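Local coordinates for protein putative Xylose isomerase (Rhodospirillum rubrum, PDB 3QXB) that probably acts as a sugar isomerase of the xylose isomerase-like TIM-barrel family, binding manganese(II) and iron(III) ions at the mouth of its barrel, at residues A[270-273]-A[274-278]; A[261-265]-A[266-270]. All blocks are in the same frame, centred on the assembly; numbering follows the deposited sequence.

Contact 1: A[270-273]-A[274-278]; sequences QDFW and DKYAL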
loop_
_atom_site.group_PDB
_atom_site.type_symbol
_atom_site.label_atom_id
_atom_site.label_comp_id
_atom_site.label_asym_id
_atom_site.label_seq_id
_atom_site.Cartn_x
_atom_site.Cartn_y
_atom_site.Cartn_z
ATOM N N GLN A 270 16.945 -15.350 -18.762
ATOM C CA GLN A 270 17.141 -15.544 -20.205
ATOM C C GLN A 270 17.139 -17.034 -20.610
ATOM O O GLN A 270 16.607 -17.395 -21.653
ATOM C CB GLN A 270 18.430 -14.866 -20.655
ATOM C CG GLN A 270 18.710 -14.985 -22.134
ATOM C CD GLN A 270 17.694 -14.239 -22.960
ATOM O OE1 GLN A 270 17.513 -13.034 -22.798
ATOM N NE2 GLN A 270 17.021 -14.944 -23.847
ATOM N N ASP A 271 17.705 -17.889 -19.764
ATOM C CA ASP A 271 17.691 -19.333 -20.002
ATOM C C ASP A 271 16.270 -19.924 -19.952
ATOM O O ASP A 271 15.954 -20.845 -20.697
ATOM C CB ASP A 271 18.594 -20.076 -18.999
ATOM C CG ASP A 271 20.075 -19.801 -19.201
ATOM O OD1 ASP A 271 20.494 -19.403 -20.320
ATOM O OD2 ASP A 271 20.825 -20.023 -18.223
ATOM N N PHE A 272 15.442 -19.408 -19.063
ATOM C CA PHE A 272 14.052 -19.819 -18.976
ATOM C C PHE A 272 13.314 -19.363 -20.213
ATOM O O PHE A 272 12.580 -20.145 -20.839
ATOM C CB PHE A 272 13.411 -19.219 -17.739
ATOM C CG PHE A 272 11.978 -19.576 -17.569
ATOM C CD1 PHE A 272 11.619 -20.666 -16.809
ATOM C CD2 PHE A 272 10.984 -18.781 -18.123
ATOM C CE1 PHE A 272 10.279 -21.007 -16.612
ATOM C CE2 PHE A 272 9.623 -19.105 -17.940
ATOM C CZ PHE A 272 9.277 -20.244 -17.190
ATOM N N TRP A 273 13.554 -18.111 -20.588
ATOM C CA TRP A 273 12.940 -17.534 -21.781
ATOM C C TRP A 273 13.241 -18.383 -23.021
ATOM O O TRP A 273 12.363 -18.632 -23.845
ATOM C CB TRP A 273 13.432 -16.095 -22.001
ATOM C CG TRP A 273 12.829 -15.453 -23.202
ATOM C CD1 TRP A 273 13.295 -15.502 -24.491
ATOM C CD2 TRP A 273 11.646 -14.640 -23.229
ATOM N NE1 TRP A 273 12.441 -14.800 -25.321
ATOM C CE2 TRP A 273 11.432 -14.252 -24.565
ATOM C CE3 TRP A 273 10.733 -14.236 -22.259
ATOM C CZ2 TRP A 273 10.354 -13.455 -24.942
ATOM C CZ3 TRP A 273 9.676 -13.436 -22.631
ATOM C CH2 TRP A 273 9.487 -13.065 -23.961
ATOM N N ASP A 274 14.482 -18.823 -23.153
ATOM C CA ASP A 274 14.878 -19.627 -24.314
ATOM C C ASP A 274 14.385 -21.066 -24.211
ATOM O O ASP A 274 14.044 -21.699 -25.245
ATOM C CB ASP A 274 16.396 -19.656 -24.461
ATOM C CG ASP A 274 16.984 -18.307 -24.855
ATOM O OD1 ASP A 274 16.357 -17.577 -25.648
ATOM O OD2 ASP A 274 18.101 -18.008 -24.393
ATOM N N LYS A 275 14.386 -21.607 -22.988
ATOM C CA LYS A 275 13.993 -23.014 -22.765
ATOM C C LYS A 275 12.548 -23.221 -23.214
ATOM O O LYS A 275 12.208 -24.237 -23.803
ATOM C CB LYS A 275 14.193 -23.414 -21.292
ATOM C CG LYS A 275 13.854 -24.874 -20.982
ATOM C CD LYS A 275 13.932 -25.174 -19.471
ATOM C CE LYS A 275 13.392 -26.599 -19.176
ATOM N NZ LYS A 275 13.526 -26.931 -17.725
ATOM N N TYR A 276 11.700 -22.223 -22.962
ATOM C CA TYR A 276 10.274 -22.355 -23.227
ATOM C C TYR A 276 9.815 -21.645 -24.507
ATOM O O TYR A 276 8.623 -21.537 -24.752
ATOM C CB TYR A 276 9.487 -21.911 -21.981
ATOM C CG TYR A 276 9.633 -22.913 -20.861
ATOM C CD1 TYR A 276 8.933 -24.129 -20.898
ATOM C CD2 TYR A 276 10.510 -22.695 -19.809
ATOM C CE1 TYR A 276 9.087 -25.079 -19.895
ATOM C CE2 TYR A 276 10.672 -23.641 -18.802
ATOM C CZ TYR A 276 9.955 -24.832 -18.859
ATOM O OH TYR A 276 10.079 -25.752 -17.861
ATOM N N ALA A 277 10.757 -21.176 -25.324
ATOM C CA ALA A 277 10.441 -20.520 -26.590
ATOM C C ALA A 277 9.447 -19.364 -26.406
ATOM O O ALA A 277 8.522 -19.213 -27.185
ATOM C CB ALA A 277 9.877 -21.568 -27.600
ATOM N N LEU A 278 9.611 -18.552 -25.370
ATOM C CA LEU A 278 8.637 -17.499 -25.128
ATOM C C LEU A 278 8.798 -16.453 -26.234
ATOM O O LEU A 278 9.869 -16.364 -26.843
ATOM C CB LEU A 278 8.846 -16.896 -23.746
ATOM C CG LEU A 278 8.703 -17.816 -22.530
ATOM C CD1 LEU A 278 8.735 -16.945 -21.244
ATOM C CD2 LEU A 278 7.435 -18.631 -22.602
HETATM O O HOH W 1 15.968 -14.832 -26.729
HETATM O O HOH W 2 19.854 -19.157 -23.167
#
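W273 and L278 meet through a CH-pi contact: CB of L278 stands 3.5 Å from the centroid of the W273 six-membered ring, almost on the ring normal, while L278 CD1 reaches the CE3 corner of the same ring. The indole is brought under this residue by a first torsion that sets CG opposite the backbone N and beside the carbonyl carbon (chi1 -180°). L278 also touches F272, its CD1 lying 4.0 Å from F272 CE2, so one leucine bridges two aromatic side chains. The F272 and Y276 rings, a helical turn apart, are inclined at 47°; Y276 CD2 lies over one face of F272 towards its rim, and Y276 CE2 comes to 3.4 Å from F272 CE1. F272 also meets W214 of helix 214-217 edge-to-face, and Y276 OH and K275 NZ both turn to D230.

The polar contacts lie on a different side of the helix. Q270, its chain bent at chi2, brings NE2 to 3.3 Å from both OD1 and OD2 of D274, two weak hydrogen bonds with amide and carboxylate planes 40° apart. A water bridges the pair, weakly held by Q270 NE2 and donating to D274 OD1. The stronger partners lie outside the helix, M20 N for Q270 OE1 and A315 N for D274 OD2, so this pair links the helix to both ends of the modelled chain.

D274 N, K275 N and Y276 N bond to the carbonyls four residues earlier, and then L278 N reaches back five residues to W273 O at 3.1 Å. With A277 at positive phi as C-prime and its N weakly bonded to D274 O, this is a Schellman motif ending the helix.

Contact 2: A[261-265]-A[266-270]; sequences PGVVT and PQRLQ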
loop_
_atom_site.group_PDB
_atom_site.type_symbol
_atom_site.label_atom_id
_atom_site.label_comp_id
_atom_site.label_asym_id
_atom_site.label_seq_id
_atom_site.Cartn_x
_atom_site.Cartn_y
_atom_site.Cartn_z
ATOM N N PRO A 261 22.151 -9.118 -4.895
ATOM C CA PRO A 261 22.359 -10.556 -4.971
ATOM C C PRO A 261 21.074 -11.328 -4.677
ATOM O O PRO A 261 20.208 -10.858 -3.948
ATOM C CB PRO A 261 23.448 -10.844 -3.912
ATOM C CG PRO A 261 23.772 -9.588 -3.269
ATOM C CD PRO A 261 22.924 -8.484 -3.817
ATOM N N GLY A 262 20.949 -12.506 -5.270
ATOM C CA GLY A 262 19.796 -13.371 -5.080
ATOM C C GLY A 262 19.758 -14.454 -6.141
ATOM O O GLY A 262 20.701 -14.585 -6.941
ATOM N N VAL A 263 18.674 -15.227 -6.154
ATOM C CA VAL A 263 18.610 -16.483 -6.922
ATOM C C VAL A 263 18.041 -16.283 -8.315
ATOM O O VAL A 263 18.103 -17.187 -9.139
ATOM C CB VAL A 263 17.758 -17.564 -6.199
ATOM C CG1 VAL A 263 18.436 -17.973 -4.891
ATOM C CG2 VAL A 263 16.324 -17.066 -5.935
ATOM N N VAL A 264 17.490 -15.094 -8.574
ATOM C CA VAL A 264 16.904 -14.784 -9.877
ATOM C C VAL A 264 17.878 -13.883 -10.620
ATOM O O VAL A 264 17.733 -12.657 -10.673
ATOM C CB VAL A 264 15.512 -14.123 -9.750
ATOM C CG1 VAL A 264 14.932 -13.809 -11.135
ATOM C CG2 VAL A 264 14.599 -15.050 -8.975
ATOM N N THR A 265 18.880 -14.518 -11.189
ATOM C CA THR A 265 19.901 -13.839 -11.957
ATOM C C THR A 265 19.365 -13.529 -13.354
ATOM O O THR A 265 18.515 -14.242 -13.864
ATOM C CB THR A 265 21.187 -14.723 -12.062
ATOM O OG1 THR A 265 20.939 -15.833 -12.912
ATOM C CG2 THR A 265 21.623 -15.241 -10.676
ATOM N N PRO A 266 19.832 -12.440 -13.969
ATOM C CA PRO A 266 19.465 -12.142 -15.351
ATOM C C PRO A 266 19.629 -13.303 -16.309
ATOM O O PRO A 266 18.756 -13.525 -17.146
ATOM C CB PRO A 266 20.420 -11.025 -15.736
ATOM C CG PRO A 266 20.639 -10.298 -14.436
ATOM C CD PRO A 266 20.630 -11.355 -13.361
ATOM N N GLN A 267 20.727 -14.043 -16.185
ATOM C CA GLN A 267 20.962 -15.195 -17.064
ATOM C C GLN A 267 19.975 -16.350 -16.870
ATOM O O GLN A 267 19.679 -17.068 -17.831
ATOM C CB GLN A 267 22.391 -15.747 -16.910
ATOM C CG GLN A 267 22.743 -16.753 -18.021
ATOM C CD GLN A 267 22.662 -16.148 -19.413
ATOM O OE1 GLN A 267 23.083 -15.012 -19.627
ATOM N NE2 GLN A 267 22.124 -16.900 -20.368
ATOM N N ARG A 268 19.532 -16.565 -15.630
ATOM C CA ARG A 268 18.540 -17.596 -15.341
ATOM C C ARG A 268 17.199 -17.248 -16.037
ATOM O O ARG A 268 16.568 -18.100 -16.662
ATOM C CB ARG A 268 18.383 -17.757 -13.822
ATOM C CG ARG A 268 17.213 -18.632 -13.392
ATOM C CD ARG A 268 16.904 -18.499 -11.904
ATOM N NE ARG A 268 15.937 -19.512 -11.491
ATOM C CZ ARG A 268 15.662 -19.877 -10.240
ATOM N NH1 ARG A 268 16.292 -19.345 -9.200
ATOM N NH2 ARG A 268 14.744 -20.819 -10.031
ATOM N N LEU A 269 16.790 -15.991 -15.929
ATOM C CA LEU A 269 15.640 -15.481 -16.670
ATOM C C LEU A 269 15.795 -15.684 -18.179
ATOM O O LEU A 269 14.886 -16.184 -18.813
ATOM C CB LEU A 269 15.369 -13.999 -16.351
ATOM C CG LEU A 269 14.976 -13.565 -14.926
ATOM C CD1 LEU A 269 14.884 -12.033 -14.883
ATOM C CD2 LEU A 269 13.618 -14.177 -14.481
ATOM N N GLN A 270 16.945 -15.350 -18.762
ATOM C CA GLN A 270 17.141 -15.544 -20.205
ATOM C C GLN A 270 17.139 -17.034 -20.610
ATOM O O GLN A 270 16.607 -17.395 -21.653
ATOM C CB GLN A 270 18.430 -14.866 -20.655
ATOM C CG GLN A 270 18.710 -14.985 -22.134
ATOM C CD GLN A 270 17.694 -14.239 -22.960
ATOM O OE1 GLN A 270 17.513 -13.034 -22.798
ATOM N NE2 GLN A 270 17.021 -14.944 -23.847
#
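The start of helix 266-275 is capped by T265, the N-cap residue, whose OG1 accepts from R268 N at 3.1 Å. A first torsion of 71° places OG1 between the backbone N and the carbonyl carbon of T265, turned towards the first turn of the helix, where it also lies against R268 CB. The carbonyl of T265 serves the same turn: L269 N bonds to T265 O at 3.2 Å in a nearly straight line, and R268 N adds a weak, bent bond to it. R268 N is thus shared between the hydroxyl and the carbonyl of one threonine.

The arginine then runs back beside the loop. Its chain is extended from CG to NE and lies alongside V263, pointing the same way, so that NH1 donates to V263 O at 2.8 Å with an N-H...O angle of 163°. The oxygen sits at the edge of the guanidinium, in its plane, but the nitrogen approaches from above the carbonyl plane, 56° out of it. R268 CD packs against the same oxygen at 3.3 Å. Put in this position, a leucine would probably leave V263 O without its side-chain donor and the loop less firmly tied to the first helical turn.

A small apolar contact completes the junction: V264 CG1 meets L269 CD2 at 3.6 Å, the two side chains crossing at a slant. V264 N bonds to Q247 OE1, and the backbone of V263 pairs with T248, so the loop is also held to the chain that follows strand 240-245. R268 and L269 both rest on W214 of helix 214-217, with L218 just beyond it touching V264 and R268.

In the fold
The two contacts share Q270 and lie at the two ends of one helix: contact 2 at its N-cap, contact 1 at its Schellman end, with centres 13 Å apart. Helix 266-275 connects strands 240-245 and 283-285 in a beta-alpha-beta unit of the eight-stranded barrel, and W214 packs against side chains from both contacts. Neither contact supplies a metal ligand. The V264 side chain lies about 8 Å from that of D213 and about 12 Å from the bound manganese and iron, while L269 is about 9 Å from H244 and F272 about 12 Å from both D213 and H244, side chain to side chain. F272 and L278 pack on Y243 and F283, close in sequence to the metal ligands H244 and E286.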